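Local coordinates for gamma-hexachlorocyclohexane dehydrochlorinase (Novosphingobium barchaimii LL02, PDB 5KVB), which probably catalyses two successive anti dehydrochlorinations that convert the pollutant lindane, through pentachlorocyclohexene, to a tetrachlorocyclohexadiene, at residues A[24-29]-A[36-41]; A[47-52]-A[64-69]; A[102-107]-A[149-154]; A[121-126]-A[132-137]. One frame throughout, in Å; residues are numbered along the deposited sequence. Where two conformers were deposited one is given.

In the fold
The chain folds as a SnoaL-like domain of the NTF2 clan, a curved mixed sheet with helices packed on it. Interactions 1 and 2 follow in series along the chain; they touch, Leu39 meeting Leu64, with centres about 13 Å apart. Interaction 4 lies about 14 Å from interaction 2, centre to centre, and shares its sheet: strand 47-51 neighbours strand 130-145, with Thr50 and Leu136 bonded through their backbones. Interaction 3 sits at the far end of that sheet, about 29 Å from interaction 4 between centres, and the loop it closes contains interaction 4. Interactions 1 and 3 both touch the second subunit, so packing within the chain and trimer assembly meet there.

Interaction 1: A[24-29]-A[36-41]; sequences YSDQLI and EGRLAS
Arg38 NH1 donates to Asp26 OD1 over 2.8 Å, a salt bridge that ties the long helix 10-33 to the short helix 36-40 in a near-antiparallel helix pair of the NTF2-like domain. The segment axes approach to 8.3 Å at 143°. The bond is bent, with 147° at the hydrogen. The carboxylate oxygen lies almost in the guanidinium plane, whereas the nitrogen meets OD1 from above the carboxylate plane, the two flat groups being turned 64° apart. Arg38 runs extended through chi2 and bends at chi3, which carries the guanidinium back across Asp26. Its NE is held by Gln35, and Asp26 OD1 also receives Arg86 of the second subunit, so this carboxylate joins the helix pair to the trimer interface.

The other oxygen, Asp26 OD2, accepts a hydrogen bond from a water that also donates to Ser41 OG, giving a second, bridged link to the end of the 36-41 segment. Ser41 OG in turn donates to Arg38 O.

Outward from the charges, Ile29 CG2 lies over one face of the guanidinium, 3.7 Å from Arg38 NE. The aliphatic part of the arginine rests on helix 10-33, Arg38 CG standing 3.8 Å from Asp26 CB. Next along helix 36-40, Leu39 CD1 reaches the backbone of the long helix, 4.1 Å from Gln27 O.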
loop_
_atom_site.group_PDB
_atom_site.type_symbol
_atom_site.label_atom_id
_atom_site.label_comp_id
_atom_site.label_asym_id
_atom_site.label_seq_id
_atom_site.Cartn_x
_atom_site.Cartn_y
_atom_site.Cartn_z
ATOM N N TYR A 24 12.755 3.705 1.559
ATOM C CA TYR A 24 11.607 4.480 1.129
ATOM C C TYR A 24 10.515 4.514 2.204
ATOM O O TYR A 24 9.978 5.580 2.519
ATOM C CB TYR A 24 11.080 3.922 -0.182
ATOM C CG TYR A 24 9.955 4.713 -0.800
ATOM C CD1 TYR A 24 10.201 5.834 -1.590
ATOM C CD2 TYR A 24 8.649 4.333 -0.594
ATOM C CE1 TYR A 24 9.150 6.542 -2.172
ATOM C CE2 TYR A 24 7.604 5.035 -1.159
ATOM C CZ TYR A 24 7.856 6.117 -1.943
ATOM O OH TYR A 24 6.796 6.794 -2.496
ATOM N N SER A 25 10.185 3.369 2.789
ATOM C CA SER A 25 9.232 3.389 3.890
ATOM C C SER A 25 9.759 4.203 5.077
ATOM O O SER A 25 8.969 4.893 5.737
ATOM C CB SER A 25 8.882 1.966 4.316
ATOM O OG SER A 25 8.041 1.373 3.328
ATOM N N ASP A 26 11.067 4.156 5.327
ATOM C CA ASP A 26 11.674 4.926 6.423
ATOM C C ASP A 26 11.510 6.439 6.204
ATOM O O ASP A 26 11.340 7.181 7.170
ATOM C CB ASP A 26 13.167 4.579 6.595
ATOM C CG ASP A 26 13.397 3.281 7.363
ATOM O OD1 ASP A 26 12.426 2.738 7.946
ATOM O OD2 ASP A 26 14.557 2.805 7.393
ATOM N N GLN A 27 11.521 6.888 4.947
ATOM C CA GLN A 27 11.260 8.295 4.660
ATOM C C GLN A 27 9.851 8.670 5.112
ATOM O O GLN A 27 9.654 9.665 5.814
ATOM C CB GLN A 27 11.442 8.595 3.162
ATOM C CG GLN A 27 11.540 10.104 2.807
ATOM C CD GLN A 27 10.201 10.828 2.730
ATOM O OE1 GLN A 27 9.151 10.208 2.617
ATOM N NE2 GLN A 27 10.245 12.160 2.773
ATOM N N LEU A 28 8.869 7.871 4.712
ATOM C CA LEU A 28 7.475 8.174 5.040
ATOM C C LEU A 28 7.227 8.102 6.549
ATOM O O LEU A 28 6.612 9.001 7.131
ATOM C CB LEU A 28 6.525 7.224 4.301
ATOM C CG LEU A 28 6.134 7.602 2.867
ATOM C CD1 LEU A 28 7.319 7.540 1.920
ATOM C CD2 LEU A 28 4.998 6.733 2.346
ATOM N N ILE A 29 7.700 7.031 7.178
ATOM C CA ILE A 29 7.520 6.844 8.621
ATOM C C ILE A 29 8.247 7.942 9.417
ATOM O O ILE A 29 7.703 8.499 10.376
ATOM C CB ILE A 29 8.020 5.438 9.057
ATOM C CG1 ILE A 29 7.152 4.332 8.440
ATOM C CG2 ILE A 29 8.009 5.282 10.579
ATOM C CD1 ILE A 29 7.827 2.964 8.425
ATOM N N GLU A 36 13.452 11.816 14.040
ATOM C CA GLU A 36 14.574 12.453 13.366
ATOM C C GLU A 36 15.700 11.473 13.065
ATOM O O GLU A 36 16.333 11.576 12.018
ATOM C CB GLU A 36 15.082 13.639 14.188
ATOM C CG GLU A 36 14.189 14.869 14.054
ATOM C CD GLU A 36 14.641 16.022 14.925
ATOM O OE1 GLU A 36 15.089 15.773 16.064
ATOM O OE2 GLU A 36 14.564 17.178 14.458
ATOM N N GLY A 37 15.930 10.504 13.949
ATOM C CA GLY A 37 16.946 9.491 13.728
ATOM C C GLY A 37 16.689 8.628 12.497
ATOM O O GLY A 37 17.580 8.415 11.670
ATOM N N ARG A 38 15.463 8.132 12.377
ATOM C CA ARG A 38 15.091 7.313 11.230
ATOM C C ARG A 38 15.199 8.127 9.943
ATOM O O ARG A 38 15.760 7.656 8.952
ATOM C CB ARG A 38 13.670 6.752 11.391
ATOM C CG ARG A 38 13.213 5.894 10.200
ATOM C CD ARG A 38 11.752 5.417 10.311
ATOM N NE ARG A 38 11.487 4.680 11.548
ATOM C CZ ARG A 38 11.564 3.361 11.675
ATOM N NH1 ARG A 38 11.886 2.593 10.644
ATOM N NH2 ARG A 38 11.302 2.793 12.850
ATOM N N LEU A 39 14.678 9.345 9.959
ATOM C CA LEU A 39 14.675 10.183 8.767
ATOM C C LEU A 39 16.084 10.584 8.317
ATOM O O LEU A 39 16.358 10.649 7.115
ATOM C CB LEU A 39 13.825 11.441 9.006
ATOM C CG LEU A 39 13.631 12.421 7.844
ATOM C CD1 LEU A 39 13.062 11.754 6.578
ATOM C CD2 LEU A 39 12.734 13.562 8.283
ATOM N N ALA A 40 16.975 10.845 9.271
ATOM C CA ALA A 40 18.337 11.257 8.927
ATOM C C ALA A 40 19.166 10.114 8.339
ATOM O O ALA A 40 20.061 10.349 7.527
ATOM C CB ALA A 40 19.043 11.834 10.157
ATOM N N SER A 41 18.849 8.883 8.735
ATOM C CA SER A 41 19.657 7.706 8.432
ATOM C C SER A 41 19.668 7.287 6.958
ATOM O O SER A 41 20.550 6.537 6.542
ATOM C CB SER A 41 19.175 6.505 9.266
ATOM O OG SER A 41 17.878 6.087 8.869
HETATM O O HOH W 1 16.523 3.894 9.098
#

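Interaction 2: A[47-52]-A[64-69]; sequences AEWTVE and LDLVNN
Leu66 pushes one methyl onto the face of the Trp49 indole, joining helix 59-71 to strand 47-51 of the curved NTF2-like sheet. CD2 is the bump: it stands 3.5 Å from the centroid of the six-membered ring and only 5° off the ring normal, a CH-pi contact over the centre. The six atoms of that ring are therefore nearly equidistant from the methyl, Trp49 CE2 lying 3.6 Å from Leu66 CD2. Both side chains start with CG anti to the backbone N (Trp49 chi1 -179°, Leu66 chi1 173°), which carries them into the space between backbones whose segment axes stay 10.7 Å apart, where the leucine crosses the indole at about a right angle.

The hollow that receives the methyl has the indole as its floor and a valine at one side, Val51 CG2 coming within 3.8 Å of Leu66 CD2. Val67, the next residue on the helix, adds a second and shallower bump: its CG1 approaches Trp49 CH2 at 3.9 Å, obliquely to the ring. Elsewhere the indole meets the ring of Trp43, and Gln27 and Val31 of helix 10-33 also pack on it.

With an alanine in place of Trp49, Leu66 CD2 is likely to lose the flat surface it rests on, opening a gap between helix and sheet. Because the contact consists of carbon groups alone, its cohesion comes from dispersion and burial; the methyl over the ring is its central element, with the two valines beside it.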
loop_
_atom_site.group_PDB
_atom_site.type_symbol
_atom_site.label_atom_id
_atom_site.label_comp_id
_atom_site.label_asym_id
_atom_site.label_seq_id
_atom_site.Cartn_x
_atom_site.Cartn_y
_atom_site.Cartn_z
ATOM N N ALA A 47 22.839 13.912 -0.988
ATOM C CA ALA A 47 21.503 13.643 -1.530
ATOM C C ALA A 47 20.679 14.921 -1.614
ATOM O O ALA A 47 20.814 15.808 -0.764
ATOM C CB ALA A 47 20.775 12.599 -0.675
ATOM N N GLU A 48 19.834 15.019 -2.636
ATOM C CA GLU A 48 18.987 16.190 -2.829
ATOM C C GLU A 48 17.497 15.852 -2.771
ATOM O O GLU A 48 17.010 15.015 -3.522
ATOM C CB GLU A 48 19.319 16.871 -4.161
ATOM C CG GLU A 48 20.699 17.527 -4.175
ATOM C CD GLU A 48 20.969 18.320 -5.444
ATOM O OE1 GLU A 48 20.343 18.027 -6.485
ATOM O OE2 GLU A 48 21.809 19.243 -5.394
ATOM N N TRP A 49 16.791 16.522 -1.870
ATOM C CA TRP A 49 15.343 16.390 -1.747
ATOM C C TRP A 49 14.716 17.692 -2.232
ATOM O O TRP A 49 14.910 18.740 -1.615
ATOM C CB TRP A 49 14.971 16.079 -0.293
ATOM C CG TRP A 49 13.489 15.893 0.021
ATOM C CD1 TRP A 49 12.443 15.845 -0.862
ATOM C CD2 TRP A 49 12.917 15.713 1.324
ATOM N NE1 TRP A 49 11.254 15.656 -0.180
ATOM C CE2 TRP A 49 11.523 15.581 1.160
ATOM C CE3 TRP A 49 13.453 15.658 2.614
ATOM C CZ2 TRP A 49 10.660 15.391 2.244
ATOM C CZ3 TRP A 49 12.595 15.477 3.690
ATOM C CH2 TRP A 49 11.211 15.350 3.496
ATOM N N THR A 50 14.001 17.610 -3.351
ATOM C CA THR A 50 13.335 18.767 -3.949
ATOM C C THR A 50 11.817 18.669 -3.813
ATOM O O THR A 50 11.214 17.660 -4.186
ATOM C CB THR A 50 13.674 18.914 -5.450
ATOM O OG1 THR A 50 13.095 17.829 -6.186
ATOM C CG2 THR A 50 15.168 18.928 -5.678
ATOM N N VAL A 51 11.202 19.722 -3.287
ATOM C CA VAL A 51 9.750 19.802 -3.246
ATOM C C VAL A 51 9.332 20.923 -4.187
ATOM O O VAL A 51 9.789 22.054 -4.047
ATOM C CB VAL A 51 9.222 20.066 -1.824
ATOM C CG1 VAL A 51 7.701 20.053 -1.816
ATOM C CG2 VAL A 51 9.771 19.029 -0.853
ATOM N N GLU A 52 8.491 20.602 -5.164
ATOM C CA GLU A 52 8.069 21.590 -6.150
ATOM C C GLU A 52 7.399 22.784 -5.473
ATOM O O GLU A 52 6.347 22.642 -4.848
ATOM C CB GLU A 52 7.123 20.958 -7.173
ATOM N N LEU A 64 16.121 17.356 7.613
ATOM C CA LEU A 64 15.581 17.784 8.906
ATOM C C LEU A 64 15.234 19.276 8.919
ATOM O O LEU A 64 14.266 19.690 9.567
ATOM C CB LEU A 64 16.566 17.444 10.026
ATOM C CG LEU A 64 16.728 15.941 10.273
ATOM C CD1 LEU A 64 17.650 15.681 11.458
ATOM C CD2 LEU A 64 15.377 15.274 10.490
ATOM N N ASP A 65 16.001 20.086 8.197
ATOM C CA ASP A 65 15.686 21.507 8.067
ATOM C C ASP A 65 14.332 21.711 7.382
ATOM O O ASP A 65 13.499 22.503 7.829
ATOM C CB ASP A 65 16.786 22.217 7.281
ATOM C CG ASP A 65 16.639 23.725 7.308
ATOM O OD1 ASP A 65 16.362 24.276 8.398
ATOM O OD2 ASP A 65 16.803 24.354 6.244
ATOM N N LEU A 66 14.112 20.984 6.295
ATOM C CA LEU A 66 12.861 21.067 5.555
ATOM C C LEU A 66 11.659 20.697 6.416
ATOM O O LEU A 66 10.657 21.411 6.421
ATOM C CB LEU A 66 12.910 20.156 4.319
ATOM C CG LEU A 66 11.597 20.002 3.536
ATOM C CD1 LEU A 66 11.133 21.355 2.984
ATOM C CD2 LEU A 66 11.752 18.972 2.423
ATOM N N VAL A 67 11.734 19.583 7.137
ATOM C CA VAL A 67 10.557 19.175 7.893
ATOM C C VAL A 67 10.375 20.031 9.159
ATOM O O VAL A 67 9.254 20.432 9.465
ATOM C CB VAL A 67 10.583 17.668 8.243
ATOM C CG1 VAL A 67 10.441 16.845 6.972
ATOM C CG2 VAL A 67 11.850 17.283 8.979
ATOM N N ASN A 68 11.450 20.374 9.865
ATOM C CA ASN A 68 11.288 21.187 11.080
ATOM C C ASN A 68 10.844 22.632 10.841
ATOM O O ASN A 68 10.141 23.212 11.681
ATOM C CB ASN A 68 12.586 21.208 11.890
ATOM C CG ASN A 68 12.719 20.013 12.806
ATOM O OD1 ASN A 68 12.021 19.903 13.814
ATOM N ND2 ASN A 68 13.627 19.112 12.468
ATOM N N ASN A 69 11.251 23.214 9.715
ATOM C CA ASN A 69 11.036 24.645 9.481
ATOM C C ASN A 69 9.939 24.975 8.464
ATOM O O ASN A 69 9.305 26.025 8.557
ATOM C CB ASN A 69 12.350 25.297 9.037
ATOM C CG ASN A 69 13.427 25.220 10.102
ATOM O OD1 ASN A 69 13.196 25.552 11.264
ATOM N ND2 ASN A 69 14.608 24.768 9.709
#

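Interaction 3: A[102-107]-A[149-154]; sequences LCLGNL and IHFVPP
Phe151 inserts its side chain against segment 102-107 of strand 94-107, starting at a CB that lies 3.5 Å from Asn106 OD1. With chi1 at -60° the ring turns beside its own backbone N and runs back along the strand. CG follows, 4.1 Å from the same Asn106 OD1. CD2 comes next, 3.8 Å from Gly105 O, which sits at the ring edge and in its plane. Further on, CE2 reaches Leu104 CB at 3.8 Å, and the terminal CZ is 4.1 Å from both that CB and Leu104 CD2.

A weak hydrogen bond adds a polar link: Asn106 ND2 donates to Phe151 O over 3.1 Å, with 134° at the hydrogen. The stronger partners of this amide are elsewhere, OD1 with Ser113 and ND2 with Asp77. Ser113 also accepts the Phe151 backbone N-H, so one hydroxyl connects both segments.

Segment 149-154, an irregular tail after strand 130-145, is thus folded back onto strand 94-107, which lies between strands 75-89 and 113-127. The Phe151 ring also meets that of Tyr142 of the second subunit, their planes about 10° apart, which places the tail at the seam between sheet and neighbouring chain.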
loop_
_atom_site.group_PDB
_atom_site.type_symbol
_atom_site.label_atom_id
_atom_site.label_comp_id
_atom_site.label_asym_id
_atom_site.label_seq_id
_atom_site.Cartn_x
_atom_site.Cartn_y
_atom_site.Cartn_z
ATOM N N LEU A 102 -0.623 8.496 -0.832
ATOM C CA LEU A 102 -1.877 9.120 -0.399
ATOM C C LEU A 102 -1.646 9.726 0.979
ATOM O O LEU A 102 -1.256 9.024 1.915
ATOM C CB LEU A 102 -3.019 8.095 -0.367
ATOM C CG LEU A 102 -4.356 8.585 0.207
ATOM C CD1 LEU A 102 -4.952 9.712 -0.644
ATOM C CD2 LEU A 102 -5.323 7.397 0.321
ATOM N N CYS A 103 -1.860 11.032 1.112
ATOM C CA CYS A 103 -1.633 11.702 2.387
ATOM C C CYS A 103 -2.928 12.294 2.919
ATOM O O CYS A 103 -3.666 12.953 2.177
ATOM C CB CYS A 103 -0.566 12.800 2.244
ATOM S SG CYS A 103 -0.317 13.822 3.753
ATOM N N LEU A 104 -3.205 12.028 4.193
ATOM C CA LEU A 104 -4.336 12.644 4.889
ATOM C C LEU A 104 -3.785 13.488 6.019
ATOM O O LEU A 104 -2.897 13.036 6.737
ATOM C CB LEU A 104 -5.285 11.588 5.455
ATOM C CG LEU A 104 -5.797 10.547 4.457
ATOM C CD1 LEU A 104 -6.687 9.527 5.170
ATOM C CD2 LEU A 104 -6.529 11.212 3.285
ATOM N N GLY A 105 -4.299 14.700 6.202
ATOM C CA GLY A 105 -3.736 15.528 7.247
ATOM C C GLY A 105 -4.599 16.669 7.724
ATOM O O GLY A 105 -5.612 17.010 7.116
ATOM N N ASN A 106 -4.156 17.245 8.834
ATOM C CA ASN A 106 -4.817 18.368 9.484
ATOM C C ASN A 106 -3.920 19.600 9.384
ATOM O O ASN A 106 -2.920 19.703 10.099
ATOM C CB ASN A 106 -5.126 18.020 10.941
ATOM C CG ASN A 106 -6.151 16.905 11.074
ATOM O OD1 ASN A 106 -7.138 16.871 10.344
ATOM N ND2 ASN A 106 -5.910 15.979 11.998
ATOM N N LEU A 107 -4.270 20.508 8.478
ATOM C CA LEU A 107 -3.521 21.742 8.230
ATOM C C LEU A 107 -3.798 22.785 9.313
ATOM O O LEU A 107 -4.946 22.954 9.726
ATOM C CB LEU A 107 -3.899 22.303 6.855
ATOM C CG LEU A 107 -3.025 23.352 6.163
ATOM C CD1 LEU A 107 -1.700 22.751 5.710
ATOM C CD2 LEU A 107 -3.773 23.955 4.982
ATOM N N ILE A 149 -15.359 17.877 6.710
ATOM C CA ILE A 149 -14.682 16.711 7.271
ATOM C C ILE A 149 -13.433 17.128 8.028
ATOM O O ILE A 149 -12.597 17.861 7.496
ATOM C CB ILE A 149 -14.293 15.696 6.169
ATOM C CG1 ILE A 149 -15.550 15.101 5.535
ATOM C CG2 ILE A 149 -13.394 14.589 6.734
ATOM C CD1 ILE A 149 -15.284 14.275 4.302
ATOM N N HIS A 150 -13.316 16.670 9.270
ATOM C CA HIS A 150 -12.131 16.925 10.071
ATOM C C HIS A 150 -11.643 15.625 10.693
ATOM O O HIS A 150 -12.386 14.951 11.418
ATOM C CB HIS A 150 -12.416 17.967 11.157
ATOM C CG HIS A 150 -12.699 19.330 10.612
ATOM N ND1 HIS A 150 -11.701 20.221 10.276
ATOM C CD2 HIS A 150 -13.870 19.948 10.330
ATOM C CE1 HIS A 150 -12.248 21.332 9.813
ATOM N NE2 HIS A 150 -13.561 21.191 9.835
ATOM N N PHE A 151 -10.391 15.271 10.409
ATOM C CA PHE A 151 -9.825 14.036 10.941
ATOM C C PHE A 151 -9.564 14.197 12.430
ATOM O O PHE A 151 -8.767 15.039 12.845
ATOM C CB PHE A 151 -8.533 13.647 10.206
ATOM C CG PHE A 151 -8.717 13.423 8.730
ATOM C CD1 PHE A 151 -9.634 12.487 8.264
ATOM C CD2 PHE A 151 -7.977 14.148 7.807
ATOM C CE1 PHE A 151 -9.812 12.286 6.905
ATOM C CE2 PHE A 151 -8.141 13.952 6.448
ATOM C CZ PHE A 151 -9.059 13.019 5.989
ATOM N N VAL A 152 -10.247 13.387 13.229
ATOM C CA VAL A 152 -10.159 13.460 14.683
ATOM C C VAL A 152 -9.867 12.086 15.308
ATOM O O VAL A 152 -10.212 11.058 14.731
ATOM C CB VAL A 152 -11.476 14.019 15.282
ATOM C CG1 VAL A 152 -11.656 15.480 14.910
ATOM C CG2 VAL A 152 -12.667 13.201 14.801
ATOM N N PRO A 153 -9.242 12.065 16.498
ATOM C CA PRO A 153 -9.001 10.812 17.222
ATOM C C PRO A 153 -10.289 10.231 17.813
ATOM O O PRO A 153 -11.296 10.942 17.868
ATOM C CB PRO A 153 -8.026 11.235 18.325
ATOM C CG PRO A 153 -8.336 12.669 18.557
ATOM C CD PRO A 153 -8.698 13.233 17.216
ATOM N N PRO A 154 -10.268 8.954 18.231
ATOM C CA PRO A 154 -11.434 8.354 18.890
ATOM C C PRO A 154 -11.811 9.111 20.156
ATOM O O PRO A 154 -10.888 9.643 20.770
ATOM C CB PRO A 154 -10.959 6.939 19.236
ATOM C CG PRO A 154 -9.871 6.658 18.283
ATOM C CD PRO A 154 -9.187 7.971 18.032
HETATM O O HOH W 2 -8.900 19.482 10.659
#

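Interaction 4: A[121-126]-A[132-137]; sequences TSEYER and KFSKLN
A classic beta bulge interrupts the hairpin of strands 113-127 and 130-145, where Ser134 and Lys135 both face Glu123. The evidence is a shared acceptor: Glu123 O takes Ser134 N at 2.8 Å and Lys135 N at 3.1 Å, both from the same face of its carbonyl plane. The register shifts by one residue here. On each flank antiparallel pairing resumes, with Thr121-Asn137 and Glu125-Lys132 as hydrogen-bonded pairs, while the chain turns a corner at Ser134.

The bulge also turns the Ser134 side chain toward the partner strand. Its OG, at chi1 53°, donates to Glu123 OE2 over 2.5 Å, using the anti lone pair of that oxygen. The extended Glu123 passes at a slant to the lysine chain, OE1 coming 3.7 Å from Lys135 CE; the ammonium stays beyond salt-bridge distance.

Away from this carboxylate, Tyr124 CE2 stands over the centre of the Phe133 ring, 3.5 Å above its plane. The ring planes are 48° apart, and Tyr124 OH shares a 2.8 Å hydrogen bond with Ser122 OG.

Were Glu123 an alanine, Ser134 OG would probably lose its carboxylate acceptor and be set free to turn. The chemistry thus differs between two clusters: in Glu123, Ser134 and Lys135 a hydroxyl and a nearby ammonium probably stabilise the glutamate's negative charge, whereas the Tyr124-Phe133 pair is mainly aromatic packing.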
loop_
_atom_site.group_PDB
_atom_site.type_symbol
_atom_site.label_atom_id
_atom_site.label_comp_id
_atom_site.label_asym_id
_atom_site.label_seq_id
_atom_site.Cartn_x
_atom_site.Cartn_y
_atom_site.Cartn_z
ATOM N N THR A 121 9.294 10.524 -6.914
ATOM C CA THR A 121 10.287 10.055 -7.877
ATOM C C THR A 121 11.652 10.067 -7.183
ATOM O O THR A 121 12.113 11.124 -6.732
ATOM C CB THR A 121 10.309 10.943 -9.135
ATOM O OG1 THR A 121 8.985 11.019 -9.690
ATOM C CG2 THR A 121 11.213 10.365 -10.179
ATOM N N SER A 122 12.273 8.898 -7.049
ATOM C CA SER A 122 13.445 8.748 -6.182
ATOM C C SER A 122 14.643 8.146 -6.921
ATOM O O SER A 122 14.481 7.511 -7.954
ATOM C CB SER A 122 13.077 7.892 -4.962
ATOM O OG SER A 122 12.517 6.649 -5.354
ATOM N N GLU A 123 15.845 8.364 -6.378
ATOM C CA GLU A 123 17.058 7.727 -6.862
ATOM C C GLU A 123 17.844 7.254 -5.647
ATOM O O GLU A 123 17.876 7.929 -4.608
ATOM C CB GLU A 123 17.920 8.683 -7.708
ATOM C CG GLU A 123 19.134 8.014 -8.365
ATOM C CD GLU A 123 20.144 9.023 -8.917
ATOM O OE1 GLU A 123 20.019 9.408 -10.104
ATOM O OE2 GLU A 123 21.070 9.421 -8.169
ATOM N N TYR A 124 18.482 6.098 -5.804
ATOM C CA TYR A 124 19.301 5.483 -4.756
ATOM C C TYR A 124 20.651 5.119 -5.343
ATOM O O TYR A 124 20.733 4.683 -6.491
ATOM C CB TYR A 124 18.613 4.233 -4.187
ATOM C CG TYR A 124 17.160 4.482 -3.850
ATOM C CD1 TYR A 124 16.175 4.357 -4.822
ATOM C CD2 TYR A 124 16.784 4.879 -2.566
ATOM C CE1 TYR A 124 14.844 4.623 -4.523
ATOM C CE2 TYR A 124 15.448 5.146 -2.257
ATOM C CZ TYR A 124 14.496 5.002 -3.243
ATOM O OH TYR A 124 13.178 5.275 -2.971
ATOM N N GLU A 125 21.706 5.331 -4.563
ATOM C CA GLU A 125 23.054 4.960 -4.980
ATOM C C GLU A 125 23.677 3.999 -3.980
ATOM O O GLU A 125 23.458 4.117 -2.772
ATOM C CB GLU A 125 23.949 6.198 -5.136
ATOM C CG GLU A 125 23.578 7.074 -6.321
ATOM C CD GLU A 125 24.596 8.172 -6.590
ATOM O OE1 GLU A 125 25.595 8.268 -5.842
ATOM O OE2 GLU A 125 24.396 8.935 -7.560
ATOM N N ARG A 126 24.402 2.939 -4.466
ATOM C CA ARG A 126 25.189 2.062 -3.613
ATOM C C ARG A 126 26.640 2.541 -3.589
ATOM O O ARG A 126 27.275 2.682 -4.633
ATOM C CB ARG A 126 25.103 0.610 -4.094
ATOM C CG ARG A 126 26.012 -0.338 -3.328
ATOM C CD ARG A 126 25.489 -1.765 -3.368
ATOM N NE ARG A 126 25.322 -2.263 -4.728
ATOM C CZ ARG A 126 24.919 -3.499 -5.015
ATOM N NH1 ARG A 126 24.647 -4.353 -4.033
ATOM N NH2 ARG A 126 24.785 -3.883 -6.275
ATOM N N LYS A 132 21.736 4.112 -0.061
ATOM C CA LYS A 132 20.993 5.236 0.533
ATOM C C LYS A 132 20.347 6.066 -0.573
ATOM O O LYS A 132 20.703 5.930 -1.762
ATOM C CB LYS A 132 21.899 6.137 1.412
ATOM C CG LYS A 132 22.367 5.478 2.724
ATOM C CD LYS A 132 23.008 6.477 3.692
ATOM C CE LYS A 132 23.553 5.756 4.927
ATOM N NZ LYS A 132 23.956 6.717 5.998
ATOM N N PHE A 133 19.390 6.914 -0.193
ATOM C CA PHE A 133 18.837 7.919 -1.124
ATOM C C PHE A 133 19.909 8.829 -1.693
ATOM O O PHE A 133 20.757 9.331 -0.933
ATOM C CB PHE A 133 17.840 8.849 -0.433
ATOM C CG PHE A 133 16.406 8.375 -0.383
ATOM C CD1 PHE A 133 15.494 8.744 -1.372
ATOM C CD2 PHE A 133 15.942 7.678 0.720
ATOM C CE1 PHE A 133 14.150 8.380 -1.283
ATOM C CE2 PHE A 133 14.606 7.300 0.815
ATOM C CZ PHE A 133 13.701 7.653 -0.184
ATOM N N SER A 134 19.836 9.080 -2.994
ATOM C CA SER A 134 20.595 10.167 -3.613
ATOM C C SER A 134 19.672 11.288 -4.095
ATOM O O SER A 134 20.109 12.432 -4.212
ATOM C CB SER A 134 21.451 9.664 -4.779
ATOM O OG SER A 134 20.692 8.929 -5.717
ATOM N N LYS A 135 18.415 10.972 -4.404
ATOM C CA LYS A 135 17.430 11.983 -4.825
ATOM C C LYS A 135 16.008 11.639 -4.380
ATOM O O LYS A 135 15.613 10.464 -4.408
ATOM C CB LYS A 135 17.392 12.138 -6.351
ATOM C CG LYS A 135 18.681 12.508 -7.043
ATOM C CD LYS A 135 18.425 12.803 -8.531
ATOM C CE LYS A 135 19.748 12.995 -9.262
ATOM N NZ LYS A 135 19.543 13.388 -10.686
ATOM N N LEU A 136 15.226 12.661 -4.035
ATOM C CA LEU A 136 13.776 12.516 -3.888
ATOM C C LEU A 136 13.107 13.761 -4.431
ATOM O O LEU A 136 13.508 14.884 -4.108
ATOM C CB LEU A 136 13.367 12.284 -2.430
ATOM C CG LEU A 136 11.850 12.198 -2.149
ATOM C CD1 LEU A 136 11.159 11.062 -2.929
ATOM C CD2 LEU A 136 11.583 12.051 -0.663
ATOM N N ASN A 137 12.100 13.537 -5.270
ATOM C CA ASN A 137 11.294 14.595 -5.855
ATOM C C ASN A 137 9.843 14.277 -5.531
ATOM O O ASN A 137 9.369 13.186 -5.820
ATOM C CB ASN A 137 11.540 14.666 -7.368
ATOM C CG ASN A 137 10.792 15.787 -8.045
ATOM O OD1 ASN A 137 11.373 16.836 -8.350
ATOM N ND2 ASN A 137 9.507 15.574 -8.305
HETATM O O HOH W 3 7.783 13.239 -8.592
#